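Berberine bridge enzyme-like 28 (Arabidopsis thaliana, PDB 5D79) is a secreted, FAD-dependent oxidoreductase of the berberine bridge enzyme-like family that is involved in adaptation to salt stress. Local coordinates at residues 30-35 with 96-102; 280-286 with 316-321; 397-403 with 424-430; 486-490 with 525-530. All coordinates share one frame; numbering follows the deposited sequence.

Interaction 1. Residues 30-35 with 96-102; sequences DFLKCL and CAQLHGI
Phe31 lays one face of its ring against Ile102, whose CG2 stands over the ring centre at 4.3 Å from the centroid, a CH-pi contact. The two side chains cross at about a right angle. Leu35, from the same helix as Phe31, rests on the opposite face, off toward the rim, while the backbone between Cys96 and Ala97 meets the ring edge; Phe31 CE1 comes to 3.8 Å from Ala97 N. With CG anti to the backbone N (chi1 162°), the Phe31 ring is tucked into this cleft beside Ser80 of the neighbouring strand.

The covalent tie lies next to it. Cys34 SG and Cys96 SG are 2.0 Å apart with a chi3 of -77°, and Leu35 CD2 packs against Cys96 CB at 4.1 Å. His100 turns a ring face to the backbone of Asp30 and Phe31, its CD2 lying 3.7 Å from Phe31 CA, and presents its edge to Cys34 SG. Replacing His100 with alanine would probably uncover the backbone at Asp30 and Phe31 and open a gap beside the disulfide.

Helical segments 30-35 and 96-100 run roughly antiparallel, at 148°. Their junction is made of one covalent bond, aromatic contacts and apolar carbons and does not depend on polar pairing between the segments, a tie consistent with the oxidising surroundings of a secreted protein.

Interaction 2. Residues 280-286 with 316-321; sequences VPDDLFI and LMEEKF
Leu316, the residue most buried by this contact, sets both its methyls on the Pro281 ring: CD1 and CD2 rest against CG and CD of the proline, with CD2 3.7 Å from Pro281 CD. The same CD2 lies 4.0 Å from Leu284 CD2, where the two leucines slide past one another. Its chi1 of -177°, with CG opposite the backbone N, carries both methyls into the notch between proline and strand. Tyr306 of strand 298-306 touches Leu316 as well. Shortening Leu316 to alanine would likely empty that notch, leaving Pro281 without its apolar partner on the helix and Leu284 CD2 with Met317 alone.

Lys320, one turn further along the helix, takes part mainly through its aliphatic stem. Its CB sits 4.0 Å from Val280 CG1, and the chain then bends back so that NZ passes 3.9 Å from Val280 CA.

Deeper in, Ile286 sends CD1 to the edge of the Phe321 ring, reaching CD2 at 4.1 Å, and to Met317 SD at 4.3 Å. The Met317 sulfur also faces Leu284 CD2, the two side chains crossing nearly at right angles, while Phe321 continues onto Trp273 of helix 263-276.

Apart from the lysine amine the contact is apolar, and helix segment 316-320 runs 63° from strand 284-286. Helices backing a seven-stranded antiparallel sheet are consistent with the substrate-binding domain of berberine bridge enzyme relatives.

Interaction 3. Residues 397-403 with 424-430; sequences KIILTPF and LYEIQYV
Thr401 and Glu426 face each other as a hydrogen-bonded antiparallel pair: Thr401 N donates to Glu426 O at 2.8 Å, nearly straight at 175°, and Glu426 N returns the bond to Thr401 O. The same double link joins Ile399 with Gln428 and Lys397 with Val430, and Phe403 N extends the ladder to Leu424 O at 2.9 Å.

On the face carrying Ile398, Leu400 and Ile427, the side chains lie alongside one another. Ile427 CD1 reaches Ile398 CG2 at 3.6 Å and Leu400 CD1 at 3.8 Å. Leu400 CD2 comes to 3.6 Å from Tyr425 CE2, whose ring hangs from a chi1 of 61°, between the backbone N and the carbonyl carbon; its hydroxyl is held by Gln274.

The other face is more polar. A water sits between Thr401 OG1, 2.6 Å away, and Glu426 OE1, close to Ile399 O, and Arg287 also binds Thr401 OG1. The Phe403 ring meets the stem of Glu426 obliquely, with CE1 3.5 Å from Glu426 CB. Gln428, extended beyond CG, brushes Ile399 CD1 with OE1 and is positioned by Tyr113 OH on NE2; its side chain is about 5 Å from the nearest FAD atom.

The pair lies inside the seven-stranded antiparallel sheet, flanked by strands 284-292 and 363-372. Against the latter, Leu424 and Tyr425 form a classic beta bulge opposite Val372, while helix 441-458 packs on Ile398 and Tyr429.

Interaction 4. Residues 486-490 with 525-530; sequences KTKYE and SIPLVN
The first turn of helix 488-500, with Thr487 at its N-cap position, is met by the extended C-terminal tail, where Asn530 meets Thr487 and Pro527 meets Tyr489. Thr487 OG1 donates a weak hydrogen bond of 3.3 Å to Asn530 OD1. That amide oxygen also lies 3.5 Å from Tyr489 CB, and the amide stands 56° from the plane of the Tyr489 ring, with ND2 obliquely beside CD2. Glu490 approaches the same ND2 more loosely.

Pro527 presses chiefly onto the helix backbone. Its CB comes within 3.5 Å of Lys488 O, and both CB and CG touch Tyr489 CA. Pro527 also meets Tyr481 and Phe504.

Two waters fill in the polar links. One accepts from Tyr489 N at 2.9 Å and donates to Leu528 O at 2.7 Å, so it relays an early backbone N-H of the helix to the tail. The other binds Ser525 OG and Ile526 O, with a weak bond from Lys488 NZ. The main charge partner of Lys488 is Asp518, and its side chain makes a cation-pi contact with Tyr481. With CG anti to the backbone N (chi1 169°), the Tyr489 ring lies beside Pro527 and Asn530, and its hydroxyl binds Glu505.

From Ser525 to Val529 the tail keeps backbone angles of the polyproline II kind, with no regular hydrogen-bond ladder. An extended terminal segment is thus laid across a helix N-terminus, tied down by a proline, bridging waters and one weak hydrogen bond from the N-cap threonine, in the berberine and berberine-like C-terminal region that holds most of both segments.

How the interactions relate
Along the chain the four contacts follow one another in series, each closing before the next opens. Interactions 2 and 3 belong together: their centres are 18 Å apart, and strands 284-292 and 396-402 are neighbours in the seven-stranded antiparallel sheet, where Pro402 packs against Phe285 and Ile286. Interaction 2 thus adds a helix to the sheet whose Gln428 face, in interaction 3, lies near the FAD. Interaction 1 lies across the chain's centre from both, about 43 Å from interaction 3 between centres, and fastens the N-terminal helix to the FAD-binding part. Interaction 4 secures the C-terminal tail, about 26 Å from interaction 1 between centres, so both chain ends are anchored away from the sheet.

Interaction 1. Residues 30-35 with 96-102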
# COMPACT_ATOMS: atom_id res chain seq x y z
N ASP A 30 -23.05 20.41 -17.61
CA ASP A 30 -24.23 19.56 -17.55
C ASP A 30 -24.02 18.49 -16.50
O ASP A 30 -24.95 18.11 -15.79
CB ASP A 30 -24.51 18.92 -18.92
CG ASP A 30 -24.36 19.90 -20.09
OD1 ASP A 30 -23.22 20.05 -20.60
OD2 ASP A 30 -25.38 20.48 -20.52
N PHE A 31 -22.78 17.99 -16.43
CA PHE A 31 -22.40 16.97 -15.46
C PHE A 31 -22.82 17.41 -14.07
O PHE A 31 -23.53 16.69 -13.37
CB PHE A 31 -20.89 16.70 -15.51
CG PHE A 31 -20.36 16.00 -14.29
CD1 PHE A 31 -20.67 14.67 -14.04
CD2 PHE A 31 -19.55 16.67 -13.39
CE1 PHE A 31 -20.20 14.03 -12.92
CE2 PHE A 31 -19.08 16.03 -12.26
CZ PHE A 31 -19.40 14.71 -12.03
N LEU A 32 -22.40 18.62 -13.70
CA LEU A 32 -22.75 19.22 -12.41
C LEU A 32 -24.26 19.25 -12.22
O LEU A 32 -24.77 18.85 -11.17
CB LEU A 32 -22.18 20.64 -12.30
CG LEU A 32 -20.67 20.80 -12.30
CD1 LEU A 32 -20.28 22.24 -12.60
CD2 LEU A 32 -20.09 20.36 -10.96
N LYS A 33 -24.97 19.72 -13.25
CA LYS A 33 -26.42 19.79 -13.19
C LYS A 33 -27.01 18.40 -13.05
O LYS A 33 -27.95 18.19 -12.29
CB LYS A 33 -26.98 20.48 -14.44
CG LYS A 33 -27.30 21.97 -14.24
CD LYS A 33 -26.41 22.88 -15.09
CE LYS A 33 -26.73 24.35 -14.88
NZ LYS A 33 -25.77 25.24 -15.59
N CYS A 34 -26.41 17.45 -13.76
CA CYS A 34 -26.86 16.07 -13.74
C CYS A 34 -26.83 15.49 -12.33
O CYS A 34 -27.73 14.74 -11.94
CB CYS A 34 -26.00 15.23 -14.68
SG CYS A 34 -26.31 13.47 -14.61
N LEU A 35 -25.82 15.87 -11.56
CA LEU A 35 -25.66 15.38 -10.18
C LEU A 35 -26.78 15.86 -9.26
O LEU A 35 -27.14 15.18 -8.29
CB LEU A 35 -24.30 15.81 -9.61
CG LEU A 35 -23.01 15.23 -10.19
CD1 LEU A 35 -21.80 15.84 -9.49
CD2 LEU A 35 -22.97 13.72 -10.05
N CYS A 96 -23.60 9.85 -14.27
CA CYS A 96 -23.52 11.19 -14.86
C CYS A 96 -22.20 11.45 -15.57
O CYS A 96 -22.19 12.12 -16.61
CB CYS A 96 -23.71 12.26 -13.78
SG CYS A 96 -25.38 12.41 -13.14
N ALA A 97 -21.10 10.96 -15.01
CA ALA A 97 -19.77 11.15 -15.60
C ALA A 97 -19.75 10.59 -17.02
O ALA A 97 -19.41 11.28 -17.98
CB ALA A 97 -18.69 10.48 -14.74
N GLN A 98 -20.15 9.33 -17.12
CA GLN A 98 -20.19 8.65 -18.40
C GLN A 98 -21.13 9.33 -19.38
O GLN A 98 -20.87 9.35 -20.58
CB GLN A 98 -20.60 7.19 -18.18
CG GLN A 98 -19.66 6.46 -17.26
CD GLN A 98 -19.87 4.97 -17.26
OE1 GLN A 98 -19.62 4.29 -18.25
NE2 GLN A 98 -20.34 4.45 -16.13
N LEU A 99 -22.22 9.91 -18.87
CA LEU A 99 -23.21 10.56 -19.72
C LEU A 99 -22.68 11.88 -20.30
O LEU A 99 -23.08 12.29 -21.38
CB LEU A 99 -24.50 10.83 -18.93
CG LEU A 99 -25.72 11.28 -19.72
CD1 LEU A 99 -26.41 10.08 -20.38
CD2 LEU A 99 -26.69 12.04 -18.83
N HIS A 100 -21.75 12.52 -19.60
CA HIS A 100 -21.28 13.82 -20.04
C HIS A 100 -19.78 13.83 -20.35
O HIS A 100 -19.19 14.88 -20.58
CB HIS A 100 -21.61 14.87 -18.98
CG HIS A 100 -23.08 15.01 -18.72
ND1 HIS A 100 -23.91 15.75 -19.54
CD2 HIS A 100 -23.86 14.51 -17.74
CE1 HIS A 100 -25.15 15.69 -19.07
NE2 HIS A 100 -25.14 14.95 -17.98
N GLY A 101 -19.18 12.65 -20.37
CA GLY A 101 -17.79 12.51 -20.78
C GLY A 101 -16.81 12.99 -19.73
O GLY A 101 -15.72 13.47 -20.04
N ILE A 102 -17.19 12.87 -18.46
CA ILE A 102 -16.32 13.32 -17.40
C ILE A 102 -15.51 12.17 -16.81
O ILE A 102 -16.04 11.11 -16.44
CB ILE A 102 -17.10 14.01 -16.30
CG1 ILE A 102 -17.55 15.39 -16.79
CG2 ILE A 102 -16.24 14.18 -15.07
CD1 ILE A 102 -16.39 16.32 -17.08

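Interaction 2. Residues 280-286 with 316-321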
# COMPACT_ATOMS: atom_id res chain seq x y z
N VAL A 280 11.96 -19.14 8.60
CA VAL A 280 11.65 -19.32 10.02
C VAL A 280 10.17 -19.63 10.17
O VAL A 280 9.45 -19.53 9.18
CB VAL A 280 12.02 -18.08 10.86
CG1 VAL A 280 13.53 -17.98 11.01
CG2 VAL A 280 11.43 -16.83 10.24
N PRO A 281 9.71 -20.02 11.38
CA PRO A 281 8.27 -20.33 11.46
C PRO A 281 7.40 -19.14 11.07
O PRO A 281 7.85 -18.00 11.15
CB PRO A 281 8.08 -20.70 12.93
CG PRO A 281 9.40 -21.23 13.36
CD PRO A 281 10.41 -20.38 12.63
N ASP A 282 6.17 -19.43 10.64
CA ASP A 282 5.20 -18.44 10.21
C ASP A 282 4.94 -17.39 11.29
O ASP A 282 4.56 -16.27 10.99
CB ASP A 282 3.87 -19.10 9.84
CG ASP A 282 3.93 -19.86 8.54
OD1 ASP A 282 5.02 -19.93 7.94
OD2 ASP A 282 2.88 -20.41 8.13
N ASP A 283 5.13 -17.80 12.54
CA ASP A 283 4.90 -16.93 13.69
C ASP A 283 5.95 -15.80 13.85
O ASP A 283 5.69 -14.81 14.52
CB ASP A 283 4.86 -17.77 14.98
CG ASP A 283 3.59 -18.60 15.10
OD1 ASP A 283 2.55 -18.17 14.56
OD2 ASP A 283 3.63 -19.68 15.74
N LEU A 284 7.10 -15.96 13.21
CA LEU A 284 8.20 -15.01 13.33
C LEU A 284 8.39 -14.10 12.11
O LEU A 284 8.67 -14.56 11.01
CB LEU A 284 9.52 -15.75 13.60
CG LEU A 284 10.77 -14.89 13.81
CD1 LEU A 284 10.52 -13.83 14.88
CD2 LEU A 284 11.97 -15.75 14.21
N PHE A 285 8.24 -12.80 12.35
CA PHE A 285 8.43 -11.76 11.35
C PHE A 285 9.69 -10.98 11.68
O PHE A 285 9.75 -10.37 12.74
CB PHE A 285 7.22 -10.82 11.32
CG PHE A 285 7.38 -9.63 10.40
CD1 PHE A 285 7.11 -9.74 9.05
CD2 PHE A 285 7.80 -8.40 10.90
CE1 PHE A 285 7.26 -8.64 8.21
CE2 PHE A 285 7.94 -7.30 10.07
CZ PHE A 285 7.67 -7.42 8.72
N ILE A 286 10.67 -10.99 10.79
CA ILE A 286 11.91 -10.24 11.01
C ILE A 286 12.26 -9.31 9.83
O ILE A 286 12.67 -9.77 8.76
CB ILE A 286 13.13 -11.17 11.25
CG1 ILE A 286 12.71 -12.50 11.85
CG2 ILE A 286 14.17 -10.50 12.14
CD1 ILE A 286 13.84 -13.47 11.87
N LEU A 316 13.86 -19.80 19.78
CA LEU A 316 13.77 -19.92 18.34
C LEU A 316 14.88 -19.12 17.66
O LEU A 316 15.43 -19.53 16.64
CB LEU A 316 12.40 -19.47 17.85
CG LEU A 316 12.09 -19.61 16.35
CD1 LEU A 316 12.20 -21.05 15.89
CD2 LEU A 316 10.71 -19.06 16.05
N MET A 317 15.25 -17.99 18.25
CA MET A 317 16.20 -17.10 17.59
C MET A 317 17.66 -17.48 17.81
O MET A 317 18.52 -17.08 17.04
CB MET A 317 15.97 -15.65 18.05
CG MET A 317 14.81 -14.95 17.33
SD MET A 317 15.29 -14.06 15.84
CE MET A 317 16.47 -12.90 16.52
N GLU A 318 17.94 -18.23 18.87
CA GLU A 318 19.32 -18.71 19.09
C GLU A 318 19.57 -19.91 18.18
O GLU A 318 20.71 -20.20 17.80
CB GLU A 318 19.54 -19.08 20.57
CG GLU A 318 19.52 -17.89 21.52
CD GLU A 318 18.76 -18.18 22.81
OE1 GLU A 318 18.26 -19.32 22.95
OE2 GLU A 318 18.65 -17.28 23.67
N GLU A 319 18.48 -20.58 17.84
CA GLU A 319 18.47 -21.74 16.95
C GLU A 319 18.64 -21.35 15.48
O GLU A 319 19.47 -21.93 14.77
CB GLU A 319 17.15 -22.50 17.15
CG GLU A 319 16.80 -23.48 16.04
CD GLU A 319 17.49 -24.81 16.19
OE1 GLU A 319 18.30 -24.96 17.13
OE2 GLU A 319 17.21 -25.71 15.36
N LYS A 320 17.87 -20.37 15.02
CA LYS A 320 17.83 -20.03 13.60
C LYS A 320 18.64 -18.78 13.22
O LYS A 320 19.05 -18.62 12.07
CB LYS A 320 16.37 -19.86 13.15
CG LYS A 320 15.48 -21.09 13.28
CD LYS A 320 15.95 -22.24 12.40
CE LYS A 320 14.77 -23.06 11.85
NZ LYS A 320 13.94 -22.33 10.83
N PHE A 321 18.87 -17.89 14.18
CA PHE A 321 19.48 -16.59 13.90
C PHE A 321 20.33 -16.11 15.09
O PHE A 321 20.10 -15.02 15.61
CB PHE A 321 18.37 -15.56 13.59
CG PHE A 321 18.83 -14.35 12.80
CD1 PHE A 321 20.15 -14.18 12.44
CD2 PHE A 321 17.90 -13.39 12.42
CE1 PHE A 321 20.55 -13.07 11.71
CE2 PHE A 321 18.29 -12.28 11.70
CZ PHE A 321 19.62 -12.12 11.34

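Interaction 3. Residues 397-403 with 424-430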
# COMPACT_ATOMS: atom_id res chain seq x y z
N LYS A 397 15.29 5.48 3.29
CA LYS A 397 15.24 4.14 3.86
C LYS A 397 15.41 3.06 2.78
O LYS A 397 14.93 3.21 1.65
CB LYS A 397 13.91 3.93 4.61
CG LYS A 397 13.54 5.03 5.58
CD LYS A 397 12.40 4.64 6.50
CE LYS A 397 12.23 5.71 7.59
NZ LYS A 397 11.23 5.36 8.63
N ILE A 398 16.08 1.97 3.14
CA ILE A 398 15.99 0.74 2.37
C ILE A 398 15.46 -0.35 3.29
O ILE A 398 16.08 -0.70 4.29
CB ILE A 398 17.34 0.37 1.74
CG1 ILE A 398 17.65 1.36 0.62
CG2 ILE A 398 17.31 -1.04 1.17
CD1 ILE A 398 19.08 1.33 0.16
N ILE A 399 14.26 -0.84 2.98
CA ILE A 399 13.51 -1.68 3.89
C ILE A 399 13.35 -3.09 3.32
O ILE A 399 12.81 -3.26 2.25
CB ILE A 399 12.09 -1.09 4.17
CG1 ILE A 399 12.18 0.41 4.49
CG2 ILE A 399 11.43 -1.81 5.34
CD1 ILE A 399 10.90 1.17 4.21
N LEU A 400 13.83 -4.08 4.06
CA LEU A 400 13.77 -5.46 3.61
C LEU A 400 12.70 -6.22 4.39
O LEU A 400 12.81 -6.42 5.60
CB LEU A 400 15.15 -6.15 3.74
CG LEU A 400 16.27 -5.81 2.75
CD1 LEU A 400 16.71 -4.37 2.86
CD2 LEU A 400 17.44 -6.72 2.96
N THR A 401 11.66 -6.65 3.66
CA THR A 401 10.49 -7.30 4.24
C THR A 401 10.44 -8.77 3.84
O THR A 401 10.29 -9.10 2.67
CB THR A 401 9.22 -6.59 3.78
OG1 THR A 401 9.25 -5.25 4.28
CG2 THR A 401 7.98 -7.27 4.32
N PRO A 402 10.53 -9.68 4.83
CA PRO A 402 10.63 -11.11 4.52
C PRO A 402 9.32 -11.71 4.01
O PRO A 402 8.25 -11.47 4.59
CB PRO A 402 11.03 -11.72 5.86
CG PRO A 402 10.33 -10.83 6.87
CD PRO A 402 10.38 -9.44 6.28
N PHE A 403 9.39 -12.47 2.93
CA PHE A 403 8.24 -13.26 2.49
C PHE A 403 8.38 -14.70 3.04
O PHE A 403 8.78 -14.89 4.19
CB PHE A 403 8.12 -13.24 0.96
CG PHE A 403 7.52 -11.96 0.42
CD1 PHE A 403 7.63 -10.77 1.14
CD2 PHE A 403 6.83 -11.95 -0.78
CE1 PHE A 403 7.06 -9.57 0.66
CE2 PHE A 403 6.26 -10.77 -1.28
CZ PHE A 403 6.38 -9.57 -0.55
N LEU A 424 12.23 -14.48 -1.80
CA LEU A 424 12.75 -14.51 -0.44
C LEU A 424 12.22 -13.31 0.36
O LEU A 424 11.71 -13.46 1.47
CB LEU A 424 14.28 -14.52 -0.45
CG LEU A 424 14.99 -15.62 -1.23
CD1 LEU A 424 16.44 -15.56 -0.90
CD2 LEU A 424 14.42 -16.96 -0.86
N TYR A 425 12.35 -12.11 -0.21
CA TYR A 425 11.86 -10.91 0.45
C TYR A 425 11.61 -9.79 -0.56
O TYR A 425 11.99 -9.88 -1.72
CB TYR A 425 12.85 -10.44 1.52
CG TYR A 425 14.23 -10.07 1.03
CD1 TYR A 425 15.24 -11.03 0.94
CD2 TYR A 425 14.54 -8.76 0.68
CE1 TYR A 425 16.51 -10.71 0.51
CE2 TYR A 425 15.82 -8.43 0.24
CZ TYR A 425 16.80 -9.40 0.16
OH TYR A 425 18.06 -9.08 -0.28
N GLU A 426 10.94 -8.75 -0.09
CA GLU A 426 10.68 -7.58 -0.91
C GLU A 426 11.54 -6.45 -0.36
O GLU A 426 11.81 -6.39 0.84
CB GLU A 426 9.18 -7.25 -0.89
CG GLU A 426 8.75 -6.09 -1.80
CD GLU A 426 8.73 -4.75 -1.08
OE1 GLU A 426 8.88 -4.74 0.16
OE2 GLU A 426 8.56 -3.71 -1.76
N ILE A 427 12.00 -5.58 -1.24
CA ILE A 427 12.85 -4.49 -0.80
C ILE A 427 12.35 -3.16 -1.38
O ILE A 427 12.09 -3.06 -2.58
CB ILE A 427 14.34 -4.75 -1.17
CG1 ILE A 427 15.23 -3.57 -0.79
CG2 ILE A 427 14.49 -5.07 -2.65
CD1 ILE A 427 16.69 -3.92 -0.87
N GLN A 428 12.19 -2.17 -0.51
CA GLN A 428 11.76 -0.85 -0.94
C GLN A 428 12.86 0.17 -0.70
O GLN A 428 13.45 0.21 0.37
CB GLN A 428 10.48 -0.42 -0.19
CG GLN A 428 9.97 0.97 -0.59
CD GLN A 428 8.90 1.50 0.34
OE1 GLN A 428 8.62 0.93 1.40
NE2 GLN A 428 8.29 2.63 -0.04
N TYR A 429 13.14 0.97 -1.71
CA TYR A 429 14.05 2.11 -1.58
C TYR A 429 13.20 3.38 -1.61
O TYR A 429 12.57 3.68 -2.63
CB TYR A 429 15.08 2.13 -2.71
CG TYR A 429 15.39 0.77 -3.33
CD1 TYR A 429 14.59 0.25 -4.35
CD2 TYR A 429 16.50 0.03 -2.92
CE1 TYR A 429 14.87 -0.97 -4.93
CE2 TYR A 429 16.78 -1.20 -3.49
CZ TYR A 429 15.97 -1.70 -4.50
OH TYR A 429 16.26 -2.92 -5.08
N VAL A 430 13.18 4.12 -0.51
CA VAL A 430 12.31 5.29 -0.44
C VAL A 430 13.06 6.48 0.20
O VAL A 430 13.74 6.33 1.21
CB VAL A 430 11.00 4.98 0.34
CG1 VAL A 430 11.31 4.33 1.69
CG2 VAL A 430 10.13 6.22 0.50
O HOH W 1 10.36 -3.82 2.42

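Interaction 4. Residues 486-490 with 525-530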
# COMPACT_ATOMS: atom_id res chain seq x y z
N LYS A 486 0.46 0.92 -30.53
CA LYS A 486 -0.81 1.20 -31.22
C LYS A 486 -2.01 1.13 -30.29
O LYS A 486 -2.87 2.01 -30.30
CB LYS A 486 -1.05 0.22 -32.38
CG LYS A 486 -2.53 0.17 -32.81
CD LYS A 486 -2.82 -0.83 -33.93
CE LYS A 486 -4.32 -1.16 -34.01
NZ LYS A 486 -5.21 0.01 -34.32
N THR A 487 -2.07 0.06 -29.51
CA THR A 487 -3.19 -0.16 -28.61
C THR A 487 -2.76 -0.02 -27.16
O THR A 487 -1.58 -0.10 -26.84
CB THR A 487 -3.81 -1.55 -28.82
OG1 THR A 487 -2.77 -2.54 -28.80
CG2 THR A 487 -4.56 -1.61 -30.15
N LYS A 488 -3.74 0.19 -26.29
CA LYS A 488 -3.43 0.27 -24.88
C LYS A 488 -2.93 -1.08 -24.38
O LYS A 488 -2.08 -1.12 -23.51
CB LYS A 488 -4.63 0.74 -24.09
CG LYS A 488 -5.01 2.16 -24.40
CD LYS A 488 -6.06 2.68 -23.44
CE LYS A 488 -5.57 2.67 -22.00
NZ LYS A 488 -6.55 3.33 -21.09
N TYR A 489 -3.44 -2.17 -24.94
CA TYR A 489 -3.02 -3.49 -24.48
C TYR A 489 -1.52 -3.70 -24.60
O TYR A 489 -0.89 -4.21 -23.67
CB TYR A 489 -3.74 -4.61 -25.26
CG TYR A 489 -3.14 -5.99 -24.99
CD1 TYR A 489 -3.51 -6.72 -23.87
CD2 TYR A 489 -2.17 -6.53 -25.84
CE1 TYR A 489 -2.95 -7.97 -23.62
CE2 TYR A 489 -1.60 -7.77 -25.59
CZ TYR A 489 -1.99 -8.49 -24.48
OH TYR A 489 -1.43 -9.71 -24.23
N GLU A 490 -0.94 -3.32 -25.73
CA GLU A 490 0.48 -3.57 -25.95
C GLU A 490 1.33 -2.61 -25.11
O GLU A 490 2.41 -2.97 -24.65
CB GLU A 490 0.84 -3.45 -27.44
CG GLU A 490 0.15 -4.48 -28.35
CD GLU A 490 0.67 -5.92 -28.21
OE1 GLU A 490 1.60 -6.16 -27.40
OE2 GLU A 490 0.15 -6.82 -28.93
N SER A 525 -3.46 1.96 -15.68
CA SER A 525 -4.56 1.01 -15.50
C SER A 525 -4.46 -0.21 -16.44
O SER A 525 -3.77 -0.17 -17.47
CB SER A 525 -5.91 1.72 -15.67
OG SER A 525 -6.03 2.28 -16.97
N ILE A 526 -5.13 -1.29 -16.05
CA ILE A 526 -5.18 -2.51 -16.84
C ILE A 526 -5.91 -2.22 -18.14
O ILE A 526 -7.00 -1.65 -18.11
CB ILE A 526 -5.90 -3.64 -16.06
CG1 ILE A 526 -5.17 -3.96 -14.74
CG2 ILE A 526 -6.06 -4.89 -16.92
CD1 ILE A 526 -3.77 -4.52 -14.91
N PRO A 527 -5.32 -2.61 -19.29
CA PRO A 527 -5.93 -2.33 -20.59
C PRO A 527 -6.99 -3.35 -21.02
O PRO A 527 -7.04 -4.48 -20.52
CB PRO A 527 -4.74 -2.37 -21.55
CG PRO A 527 -3.88 -3.44 -20.95
CD PRO A 527 -3.99 -3.24 -19.45
N LEU A 528 -7.83 -2.94 -21.95
CA LEU A 528 -8.75 -3.86 -22.59
C LEU A 528 -7.98 -4.77 -23.54
O LEU A 528 -6.92 -4.41 -24.06
CB LEU A 528 -9.84 -3.11 -23.35
CG LEU A 528 -10.89 -2.27 -22.63
CD1 LEU A 528 -11.59 -1.41 -23.66
CD2 LEU A 528 -11.89 -3.14 -21.91
N VAL A 529 -8.54 -5.95 -23.79
CA VAL A 529 -7.96 -6.94 -24.68
C VAL A 529 -7.99 -6.50 -26.16
O VAL A 529 -8.77 -5.62 -26.55
CB VAL A 529 -8.69 -8.29 -24.51
CG1 VAL A 529 -9.92 -8.35 -25.38
CG2 VAL A 529 -7.75 -9.47 -24.78
N ASN A 530 -7.12 -7.11 -26.97
CA ASN A 530 -7.09 -6.85 -28.41
C ASN A 530 -8.13 -7.69 -29.16
O ASN A 530 -9.09 -7.16 -29.72
CB ASN A 530 -5.69 -7.14 -28.98
CG ASN A 530 -4.74 -5.94 -28.90
OD1 ASN A 530 -5.12 -4.84 -28.49
ND2 ASN A 530 -3.48 -6.16 -29.29
O HOH W 2 -7.16 0.94 -18.83
O HOH W 3 -6.23 -2.45 -25.79